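Local coordinates for uridine phosphorylase (Phytophthora capsici LT1534, PDB 6KD3) that catalyses the reversible phosphorolysis of uridine, using inorganic phosphate to release uracil and ribose 1-phosphate, at the interface of chains A and B. Sequence-based numbering; all coordinates share one arbitrary frame. Chains: chain A/B, Uridine phosphorylase.

Contact 1: the interface of chains A and B. Residues chain A 214, 221-222; chain B 24, 27, 30, 121-122, 125.
B:Lys125, on helix 112-129 of chain B, meets the loop A:Asp221-A:Gly222 with the tip of its side chain. A hydrogen bond runs from B:Lys125 NZ to the backbone carbonyl O of A:Asp221, 3.0 Å long; the C=O...N angle is 147° and the amine is tilted 28° from the carbonyl plane. The same NZ of B:Lys125 forms a salt bridge within its own chain to the carboxylate OD2 of B:Asp30 at 2.9 Å, through the syn lone pair of that oxygen, so B:Asp30 is a second-shell residue that positions the amine. A bend at chi3 (-65°) turns the lysine tip toward both partners. The A:Asp221 carboxylate lies near that of B:Asp30, and the nearby lysine amine, bonded to B:Asp30, may offset some of their repulsion.

Apolar contacts flank this bridge. The B:Met27 methyl CE reaches A:Asp221 CB at 3.6 Å, the two side chains crossing at about a right angle, and B:Ile24 CD1 touches A:Asp221 CA at 3.7 Å. On the other flank A:Tyr214 slides past B:His121, with A:Tyr214 CD2 4.0 Å from B:His121 CB. B:Glu122 OE2 lies in plane at the tyrosine ring edge.

The site joins a loop of one subunit to a helix of the other and probably helps steady the dimer.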
ATOM      1  N   TYR A 214       1.585 -12.744  -4.853  1.00 20.66           N
ATOM      2  CA  TYR A 214       1.258 -14.046  -5.420  1.00 19.45           C
ATOM      3  C   TYR A 214       2.345 -14.562  -6.352  1.00 17.20           C
ATOM      4  O   TYR A 214       2.951 -15.607  -6.084  1.00 24.10           O
ATOM      5  CB  TYR A 214      -0.120 -13.998  -6.096  1.00 16.09           C
ATOM      6  CG  TYR A 214      -1.152 -14.345  -5.063  1.00 19.48           C
ATOM      7  CD1 TYR A 214      -1.271 -15.664  -4.580  1.00 24.33           C
ATOM      8  CD2 TYR A 214      -1.937 -13.365  -4.491  1.00 18.32           C
ATOM      9  CE1 TYR A 214      -2.186 -15.988  -3.588  1.00 18.39           C
ATOM     10  CE2 TYR A 214      -2.854 -13.680  -3.497  1.00 20.31           C
ATOM     11  CZ  TYR A 214      -2.965 -14.988  -3.054  1.00 22.41           C
ATOM     12  OH  TYR A 214      -3.868 -15.285  -2.080  1.00 25.50           O
ATOM     13  N   ASP A 221      -1.204 -20.032  -6.249  1.00 28.52           N
ATOM     14  CA  ASP A 221      -2.637 -19.849  -6.104  1.00 35.79           C
ATOM     15  C   ASP A 221      -3.000 -18.374  -6.325  1.00 39.22           C
ATOM     16  O   ASP A 221      -3.707 -17.746  -5.533  1.00 29.30           O
ATOM     17  CB  ASP A 221      -3.063 -20.352  -4.734  1.00 21.08           C
ATOM     18  CG  ASP A 221      -2.236 -19.748  -3.660  1.00 22.41           C
ATOM     19  OD1 ASP A 221      -1.198 -19.185  -4.053  1.00 25.68           O
ATOM     20  OD2 ASP A 221      -2.598 -19.812  -2.454  1.00 20.71           O
ATOM     21  N   GLY A 222      -2.499 -17.805  -7.414  1.00 31.16           N
ATOM     22  CA  GLY A 222      -2.876 -16.480  -7.855  1.00 27.81           C
ATOM     23  C   GLY A 222      -3.894 -16.536  -8.974  1.00 30.85           C
ATOM     24  O   GLY A 222      -4.834 -17.335  -8.958  1.00 30.23           O
TER
ATOM     25  N   ILE B  24      -5.250 -23.882  -9.587  1.00 61.16           N
ATOM     26  CA  ILE B  24      -6.425 -23.489  -8.817  1.00 73.35           C
ATOM     27  C   ILE B  24      -7.500 -24.574  -8.874  1.00 71.88           C
ATOM     28  O   ILE B  24      -8.331 -24.696  -7.962  1.00 68.13           O
ATOM     29  CB  ILE B  24      -6.909 -22.115  -9.325  1.00 72.10           C
ATOM     30  CG1 ILE B  24      -6.048 -21.014  -8.700  1.00 54.44           C
ATOM     31  CG2 ILE B  24      -8.407 -21.906  -9.083  1.00 76.00           C
ATOM     32  CD1 ILE B  24      -5.911 -21.159  -7.198  1.00 50.69           C
ATOM     33  N   MET B  27      -6.980 -28.082  -6.100  1.00 75.32           N
ATOM     34  CA  MET B  27      -6.939 -27.395  -4.816  1.00 78.12           C
ATOM     35  C   MET B  27      -8.217 -27.720  -4.054  1.00 67.21           C
ATOM     36  O   MET B  27      -9.306 -27.662  -4.626  1.00 77.24           O
ATOM     37  CB  MET B  27      -6.804 -25.875  -5.001  1.00 83.61           C
ATOM     38  CG  MET B  27      -5.369 -25.352  -4.969  1.00 80.33           C
ATOM     39  SD  MET B  27      -5.248 -23.555  -4.787  1.00 55.00           S
ATOM     40  CE  MET B  27      -4.151 -23.482  -3.369  1.00 44.91           C
ATOM     41  N   ASP B  30      -9.631 -22.976  -1.242  1.00 60.36           N
ATOM     42  CA  ASP B  30      -8.807 -21.793  -1.464  1.00 60.94           C
ATOM     43  C   ASP B  30      -9.261 -20.667  -0.542  1.00 57.48           C
ATOM     44  O   ASP B  30     -10.365 -20.134  -0.692  1.00 60.79           O
ATOM     45  CB  ASP B  30      -8.859 -21.328  -2.913  1.00 55.32           C
ATOM     46  CG  ASP B  30      -8.068 -20.054  -3.125  1.00 57.46           C
ATOM     47  OD1 ASP B  30      -6.823 -20.108  -2.969  1.00 49.50           O
ATOM     48  OD2 ASP B  30      -8.688 -19.003  -3.427  1.00 50.68           O
ATOM     49  N   HIS B 121      -6.149  -9.661  -7.020  1.00 29.58           N
ATOM     50  CA  HIS B 121      -5.891 -11.075  -7.298  1.00 30.66           C
ATOM     51  C   HIS B 121      -6.895 -11.982  -6.601  1.00 33.15           C
ATOM     52  O   HIS B 121      -7.461 -12.884  -7.226  1.00 40.88           O
ATOM     53  CB  HIS B 121      -4.462 -11.437  -6.912  1.00 19.67           C
ATOM     54  CG  HIS B 121      -3.491 -11.180  -8.015  1.00 28.12           C
ATOM     55  ND1 HIS B 121      -2.908  -9.948  -8.217  1.00 27.46           N
ATOM     56  CD2 HIS B 121      -3.039 -11.979  -9.011  1.00 29.51           C
ATOM     57  CE1 HIS B 121      -2.122 -10.003  -9.275  1.00 26.52           C
ATOM     58  NE2 HIS B 121      -2.178 -11.226  -9.775  1.00 25.29           N
ATOM     59  N   GLU B 122      -7.156 -11.768  -5.317  1.00 28.86           N
ATOM     60  CA  GLU B 122      -8.165 -12.639  -4.733  1.00 30.98           C
ATOM     61  C   GLU B 122      -9.579 -12.253  -5.155  1.00 40.48           C
ATOM     62  O   GLU B 122     -10.422 -13.144  -5.308  1.00 41.77           O
ATOM     63  CB  GLU B 122      -8.024 -12.689  -3.214  1.00 40.87           C
ATOM     64  CG  GLU B 122      -7.706 -11.396  -2.536  1.00 51.81           C
ATOM     65  CD  GLU B 122      -6.812 -11.620  -1.331  1.00 47.75           C
ATOM     66  OE1 GLU B 122      -7.352 -11.870  -0.222  1.00 51.58           O
ATOM     67  OE2 GLU B 122      -5.569 -11.587  -1.506  1.00 45.07           O
ATOM     68  N   LYS B 125     -10.146 -13.992  -8.267  1.00 46.04           N
ATOM     69  CA  LYS B 125     -10.469 -15.360  -7.876  1.00 42.44           C
ATOM     70  C   LYS B 125     -11.895 -15.434  -7.364  1.00 42.90           C
ATOM     71  O   LYS B 125     -12.679 -16.277  -7.806  1.00 48.33           O
ATOM     72  CB  LYS B 125      -9.500 -15.872  -6.811  1.00 40.81           C
ATOM     73  CG  LYS B 125      -8.061 -16.013  -7.276  1.00 40.35           C
ATOM     74  CD  LYS B 125      -7.278 -16.997  -6.401  1.00 41.01           C
ATOM     75  CE  LYS B 125      -7.123 -16.498  -4.981  1.00 37.40           C
ATOM     76  NZ  LYS B 125      -6.349 -17.489  -4.200  1.00 36.64           N
TER

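Contact 2: the interface of chains A and B. Residues chain A 20, 121, 170, 178, 260; chain B 215, 224-225.
Loops of chain A carrying A:Arg20, A:Val170, A:Arg178 and A:Lys260, together with A:His121 of helix 112-130, meet the B:Glu215 and B:Ile224-B:Cys225 loops of chain B. A:Arg178 and B:Glu215 face each other tip to tip in a salt bridge that is also a hydrogen bond, A:Arg178 NH2 to B:Glu215 OE2 at 2.7 Å. The carboxylate oxygen uses its syn lone pair, but OE2 lies 25° out of the guanidinium plane, and the two flat groups are turned 61° apart, so the pairing is end-on through one nitrogen and not a parallel two-pronged match. A bend at chi3 (-135°) swings the guanidinium toward the glutamate, whose chain is extended beyond CG. B:Glu215 OE1 lies in plane at the edge of the A:His121 ring, whose NE2 makes a weak hydrogen bond to it, 3.4 Å. The carboxylate thus has one oxygen toward the arginine and, more weakly, the other toward the histidine.

Backbones also join: B:Cys225 N donates to A:Arg20 O at 2.9 Å, within a parallel beta bridge that pairs A:Arg20 with B:Ile224. CB of B:Ile224 packs against A:Arg178 NH2 at 3.7 Å. Several side chains, including those of A:Arg20 and B:Ile224, are only partly modelled. In the fold, the site lies toward one end of the interface, where chain A loops and the histidine of helix 112-130 meet chain B loops.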
ATOM      1  N   ARG A  20      18.012  14.671   3.213  1.00 44.11           N
ATOM      2  CA  ARG A  20      18.689  15.219   2.041  1.00 40.72           C
ATOM      3  C   ARG A  20      17.685  15.905   1.122  1.00 47.74           C
ATOM      4  O   ARG A  20      17.505  15.478  -0.021  1.00 54.12           O
ATOM      5  CB  ARG A  20      19.452  14.144   1.263  1.00 40.53           C
ATOM      6  CG  ARG A  20      20.802  13.771   1.870  1.00 44.00           C
ATOM      7  N   HIS A 121       8.533   8.882   4.209  1.00 12.02           N
ATOM      8  CA  HIS A 121       8.959  10.173   3.673  1.00 16.21           C
ATOM      9  C   HIS A 121       8.457  11.306   4.566  1.00 14.74           C
ATOM     10  O   HIS A 121       9.243  12.104   5.079  1.00 10.53           O
ATOM     11  CB  HIS A 121       8.438  10.347   2.238  1.00 27.45           C
ATOM     12  CG  HIS A 121       9.398   9.941   1.159  1.00 20.36           C
ATOM     13  ND1 HIS A 121       8.983   9.355  -0.017  1.00 23.29           N
ATOM     14  CD2 HIS A 121      10.739  10.088   1.053  1.00 22.84           C
ATOM     15  CE1 HIS A 121      10.030   9.134  -0.791  1.00 24.76           C
ATOM     16  NE2 HIS A 121      11.107   9.573  -0.166  1.00 27.82           N
ATOM     17  N   VAL A 170      14.726   2.681  -7.254  1.00 19.56           N
ATOM     18  CA  VAL A 170      13.866   3.831  -6.993  1.00 22.19           C
ATOM     19  C   VAL A 170      13.905   4.738  -8.217  1.00 22.99           C
ATOM     20  O   VAL A 170      14.813   5.563  -8.365  1.00 24.80           O
ATOM     21  CB  VAL A 170      14.279   4.577  -5.721  1.00 22.56           C
ATOM     22  CG1 VAL A 170      13.470   5.854  -5.572  1.00 33.34           C
ATOM     23  N   ARG A 178      19.392   2.065  -4.628  1.00 12.15           N
ATOM     24  CA  ARG A 178      19.775   2.380  -3.262  1.00 15.00           C
ATOM     25  C   ARG A 178      19.907   1.120  -2.434  1.00 16.82           C
ATOM     26  O   ARG A 178      19.041   0.243  -2.488  1.00 21.31           O
ATOM     27  CB  ARG A 178      18.789   3.338  -2.596  1.00 19.20           C
ATOM     28  CG  ARG A 178      19.342   4.770  -2.472  1.00 19.63           C
ATOM     29  CD  ARG A 178      18.482   5.649  -1.573  1.00 23.32           C
ATOM     30  NE  ARG A 178      18.241   6.982  -2.136  1.00 18.60           N
ATOM     31  CZ  ARG A 178      17.265   7.246  -3.002  1.00 26.41           C
ATOM     32  NH1 ARG A 178      16.468   6.262  -3.398  1.00 32.49           N
ATOM     33  NH2 ARG A 178      17.075   8.479  -3.474  1.00 25.42           N
ATOM     34  N   LYS A 260      19.645   6.068   4.286  1.00 24.23           N
ATOM     35  CA  LYS A 260      19.874   7.387   3.677  1.00 39.53           C
ATOM     36  C   LYS A 260      18.976   8.486   4.268  1.00 33.67           C
ATOM     37  O   LYS A 260      18.697   9.502   3.606  1.00 19.88           O
ATOM     38  CB  LYS A 260      19.695   7.331   2.152  1.00 29.79           C
TER
ATOM     39  N   GLU B 215       9.988  10.955  -5.211  1.00 35.08           N
ATOM     40  CA  GLU B 215      10.995  10.994  -6.279  1.00 32.64           C
ATOM     41  C   GLU B 215      10.550  10.276  -7.560  1.00 36.04           C
ATOM     42  O   GLU B 215      10.885  10.714  -8.670  1.00 31.72           O
ATOM     43  CB  GLU B 215      12.314  10.412  -5.770  1.00 28.27           C
ATOM     44  CG  GLU B 215      12.561  10.615  -4.296  1.00 25.97           C
ATOM     45  CD  GLU B 215      13.492   9.570  -3.747  1.00 37.45           C
ATOM     46  OE1 GLU B 215      13.040   8.789  -2.875  1.00 31.37           O
ATOM     47  OE2 GLU B 215      14.664   9.518  -4.191  1.00 46.23           O
ATOM     48  N   ILE B 224      14.842  12.486   0.213  1.00 42.46           N
ATOM     49  CA  ILE B 224      15.990  11.985  -0.537  1.00 35.21           C
ATOM     50  C   ILE B 224      15.893  12.577  -1.935  1.00 42.89           C
ATOM     51  O   ILE B 224      15.342  11.962  -2.852  1.00 49.91           O
ATOM     52  CB  ILE B 224      16.032  10.455  -0.570  1.00 34.41           C
ATOM     53  CG1 ILE B 224      15.579   9.884   0.785  1.00 22.62           C
ATOM     54  N   CYS B 225      16.442  13.778  -2.105  1.00 46.56           N
ATOM     55  CA  CYS B 225      16.185  14.625  -3.265  1.00 37.94           C
ATOM     56  C   CYS B 225      17.498  14.962  -3.939  1.00 40.78           C
ATOM     57  O   CYS B 225      18.410  15.495  -3.297  1.00 40.98           O
ATOM     58  CB  CYS B 225      15.482  15.915  -2.848  1.00 43.71           C
ATOM     59  SG  CYS B 225      14.752  16.847  -4.187  1.00 52.99           S
TER

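Contact 3: the interface of chains A and B. Residues chain A 34, 114, 117-118, 121-122; chain B 111, 212-214, 249.
A:His34 points the CE1 end of its imidazole at one face of the B:Phe213 ring, an edge-to-face pair with planes 84° apart and centroids 4.4 Å apart, although the approach of CE1 itself is too close to be trusted. B:Phe213 has CG anti to its backbone N (chi1 173°), which sends the phenyl ring beneath A:His34 and A:Ile118. These two share one of its faces, the imidazole toward the outer rim and the isoleucine CG1 near the CB end. A:Ile118 crosses the phenylalanine obliquely, CG1 touching B:Phe213 CB at 3.4 Å, while CG2 of the same isoleucine covers a face of the A:His34 imidazole. The same phenyl face thus meets both an imidazole tip and an aliphatic branch.

Further along helix 112-130, A:His121 and B:Tyr214 slide past each other in opposite directions. Their rings form a second edge-to-face pair, planes 64° apart and centroids 4.6 Å apart, and A:His121 CB sits above the rim of the tyrosine ring, 3.3 Å from B:Tyr214 CE1. B:Tyr214 meets A:Glu122 at about a right angle, with the glutamate CG in plane at the ring edge. That glutamate is held on its own side by A:His34 N, which donates to A:Glu122 OE2 at 3.2 Å on the syn side; the bond ties the A:His34 loop to the helix. The B:Asp212 carboxylate faces A:Ser117 and the A:His121 tip, though the serine-aspartate approach is too short to be trusted.

The site packs the B:Asp212-B:Tyr214 segment on the helix and probably helps hold the two subunits together.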
ATOM      1  N   HIS A  34      -0.698  12.975   3.967  1.00 22.67           N
ATOM      2  CA  HIS A  34      -1.282  11.646   4.149  1.00 25.38           C
ATOM      3  C   HIS A  34      -1.599  11.312   5.595  1.00 24.79           C
ATOM      4  O   HIS A  34      -2.455  10.461   5.830  1.00 26.22           O
ATOM      5  CB  HIS A  34      -0.349  10.594   3.558  1.00 21.61           C
ATOM      6  CG  HIS A  34      -0.096  10.788   2.096  1.00 25.08           C
ATOM      7  ND1 HIS A  34       0.765  11.751   1.613  1.00 21.55           N
ATOM      8  CD2 HIS A  34      -0.601  10.154   1.009  1.00 27.72           C
ATOM      9  CE1 HIS A  34       0.783  11.696   0.293  1.00 25.40           C
ATOM     10  NE2 HIS A  34      -0.032  10.732  -0.099  1.00 29.41           N
ATOM     11  N   PRO A 114       5.165   1.385  -1.919  1.00 16.96           N
ATOM     12  CA  PRO A 114       4.717   2.782  -2.036  1.00 15.22           C
ATOM     13  C   PRO A 114       3.903   3.236  -0.842  1.00 17.44           C
ATOM     14  O   PRO A 114       4.075   4.370  -0.378  1.00 12.94           O
ATOM     15  CB  PRO A 114       3.884   2.772  -3.316  1.00 12.01           C
ATOM     16  CG  PRO A 114       4.320   1.617  -4.045  1.00 14.24           C
ATOM     17  CD  PRO A 114       4.614   0.584  -3.013  1.00 16.72           C
ATOM     18  N   SER A 117       6.504   3.997   1.751  1.00 19.67           N
ATOM     19  CA  SER A 117       7.444   5.091   1.492  1.00 19.45           C
ATOM     20  C   SER A 117       6.880   6.450   1.870  1.00 25.40           C
ATOM     21  O   SER A 117       7.641   7.343   2.261  1.00 34.27           O
ATOM     22  CB  SER A 117       7.857   5.165   0.034  1.00 20.68           C
ATOM     23  OG  SER A 117       8.124   6.538  -0.289  1.00 23.07           O
ATOM     24  N   ILE A 118       5.582   6.658   1.709  1.00 26.63           N
ATOM     25  CA  ILE A 118       5.018   7.950   2.067  1.00 19.58           C
ATOM     26  C   ILE A 118       5.238   8.154   3.552  1.00 20.90           C
ATOM     27  O   ILE A 118       6.036   9.011   3.942  1.00 22.30           O
ATOM     28  CB  ILE A 118       3.536   8.033   1.711  1.00 20.87           C
ATOM     29  CG1 ILE A 118       3.387   8.264   0.215  1.00 25.37           C
ATOM     30  CG2 ILE A 118       2.883   9.142   2.499  1.00 30.32           C
ATOM     31  CD1 ILE A 118       1.966   8.062  -0.285  1.00 35.61           C
ATOM     32  N   HIS A 121       8.533   8.882   4.209  1.00 12.02           N
ATOM     33  CA  HIS A 121       8.959  10.173   3.673  1.00 16.21           C
ATOM     34  C   HIS A 121       8.457  11.306   4.566  1.00 14.74           C
ATOM     35  O   HIS A 121       9.243  12.104   5.079  1.00 10.53           O
ATOM     36  CB  HIS A 121       8.438  10.347   2.238  1.00 27.45           C
ATOM     37  CG  HIS A 121       9.398   9.941   1.159  1.00 20.36           C
ATOM     38  ND1 HIS A 121       8.983   9.355  -0.017  1.00 23.29           N
ATOM     39  CD2 HIS A 121      10.739  10.088   1.053  1.00 22.84           C
ATOM     40  CE1 HIS A 121      10.030   9.134  -0.791  1.00 24.76           C
ATOM     41  NE2 HIS A 121      11.107   9.573  -0.166  1.00 27.82           N
ATOM     42  N   GLU A 122       7.143  11.365   4.784  1.00 19.42           N
ATOM     43  CA  GLU A 122       6.519  12.333   5.674  1.00 18.59           C
ATOM     44  C   GLU A 122       6.709  12.019   7.161  1.00 17.96           C
ATOM     45  O   GLU A 122       6.196  12.771   7.983  1.00 21.17           O
ATOM     46  CB  GLU A 122       5.014  12.450   5.368  1.00 26.29           C
ATOM     47  CG  GLU A 122       4.625  12.573   3.882  1.00 22.20           C
ATOM     48  CD  GLU A 122       3.120  12.434   3.637  1.00 21.16           C
ATOM     49  OE1 GLU A 122       2.714  12.546   2.460  1.00 24.24           O
ATOM     50  OE2 GLU A 122       2.346  12.219   4.607  1.00 18.58           O
TER
ATOM     51  N   ILE B 111      -2.735   1.976  -0.711  1.00 30.83           N
ATOM     52  CA  ILE B 111      -1.749   2.719  -1.482  1.00 26.48           C
ATOM     53  C   ILE B 111      -0.811   1.786  -2.246  1.00 16.73           C
ATOM     54  O   ILE B 111      -0.673   0.600  -1.951  1.00 19.18           O
ATOM     55  CB  ILE B 111      -0.931   3.681  -0.591  1.00 25.73           C
ATOM     56  CG1 ILE B 111      -0.845   5.060  -1.250  1.00 26.49           C
ATOM     57  N   ASP B 212       6.881   5.474  -5.986  1.00 25.98           N
ATOM     58  CA  ASP B 212       7.243   6.305  -4.843  1.00 29.83           C
ATOM     59  C   ASP B 212       6.682   7.702  -5.044  1.00 30.93           C
ATOM     60  O   ASP B 212       6.814   8.291  -6.127  1.00 25.09           O
ATOM     61  CB  ASP B 212       8.769   6.366  -4.643  1.00 33.96           C
ATOM     62  CG  ASP B 212       9.190   7.374  -3.538  1.00 41.42           C
ATOM     63  OD1 ASP B 212       8.731   7.184  -2.381  1.00 40.71           O
ATOM     64  OD2 ASP B 212       9.968   8.333  -3.800  1.00 42.35           O
ATOM     65  N   PHE B 213       6.132   8.253  -3.961  1.00 33.12           N
ATOM     66  CA  PHE B 213       5.275   9.440  -4.023  1.00 32.06           C
ATOM     67  C   PHE B 213       6.077  10.725  -4.204  1.00 40.28           C
ATOM     68  O   PHE B 213       5.584  11.697  -4.787  1.00 35.43           O
ATOM     69  CB  PHE B 213       4.429   9.487  -2.749  1.00 31.18           C
ATOM     70  CG  PHE B 213       3.612  10.736  -2.580  1.00 32.92           C
ATOM     71  CD1 PHE B 213       2.522  11.012  -3.394  1.00 27.80           C
ATOM     72  CD2 PHE B 213       3.928  11.616  -1.569  1.00 34.24           C
ATOM     73  CE1 PHE B 213       1.784  12.155  -3.186  1.00 32.59           C
ATOM     74  CE2 PHE B 213       3.210  12.757  -1.374  1.00 35.39           C
ATOM     75  CZ  PHE B 213       2.134  13.031  -2.180  1.00 35.30           C
ATOM     76  N   TYR B 214       7.314  10.757  -3.739  1.00 38.44           N
ATOM     77  CA  TYR B 214       8.123  11.951  -3.952  1.00 28.81           C
ATOM     78  C   TYR B 214       8.951  11.802  -5.229  1.00 32.26           C
ATOM     79  O   TYR B 214       8.619  12.405  -6.251  1.00 33.18           O
ATOM     80  CB  TYR B 214       8.950  12.215  -2.696  1.00 23.38           C
ATOM     81  CG  TYR B 214       8.089  12.720  -1.559  1.00 34.55           C
ATOM     82  CD1 TYR B 214       7.356  11.844  -0.760  1.00 35.51           C
ATOM     83  CD2 TYR B 214       8.027  14.070  -1.251  1.00 35.79           C
ATOM     84  CE1 TYR B 214       6.572  12.329   0.310  1.00 32.92           C
ATOM     85  CE2 TYR B 214       7.254  14.544  -0.200  1.00 30.07           C
ATOM     86  CZ  TYR B 214       6.525  13.678   0.564  1.00 29.86           C
ATOM     87  OH  TYR B 214       5.763  14.143   1.605  1.00 28.77           O
ATOM     88  N   MET B 249      -0.493   6.239  -8.258  1.00 19.25           N
ATOM     89  CA  MET B 249       0.502   5.180  -8.118  1.00 24.00           C
ATOM     90  C   MET B 249      -0.084   3.778  -8.047  1.00 28.26           C
ATOM     91  O   MET B 249       0.574   2.872  -7.514  1.00 21.05           O
ATOM     92  CB  MET B 249       1.367   5.419  -6.886  1.00 32.18           C
ATOM     93  CG  MET B 249       0.669   6.171  -5.781  1.00 42.09           C
ATOM     94  SD  MET B 249       1.701   6.161  -4.313  1.00 61.19           S
ATOM     95  CE  MET B 249       3.189   6.854  -5.009  1.00 39.42           C
TER

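Contact 2 and contact 3 adjoin, their C-alpha centres about 11 Å apart, and share A:His121, whose ring meets a glutamate in the first and a tyrosine and an aspartate in the second. The C-alpha centre of contact 1 lies about 35 Å from that of contact 2 and 28 Å from that of contact 3. Because the interface is two-fold symmetric, the Tyr214 pairing with His121 and Glu122 in contact 1 is the twin of that in contact 3, with the chains exchanged. Spreading matching helix-to-loop contacts over both ends would be expected to resist rocking of the subunits in the dimer.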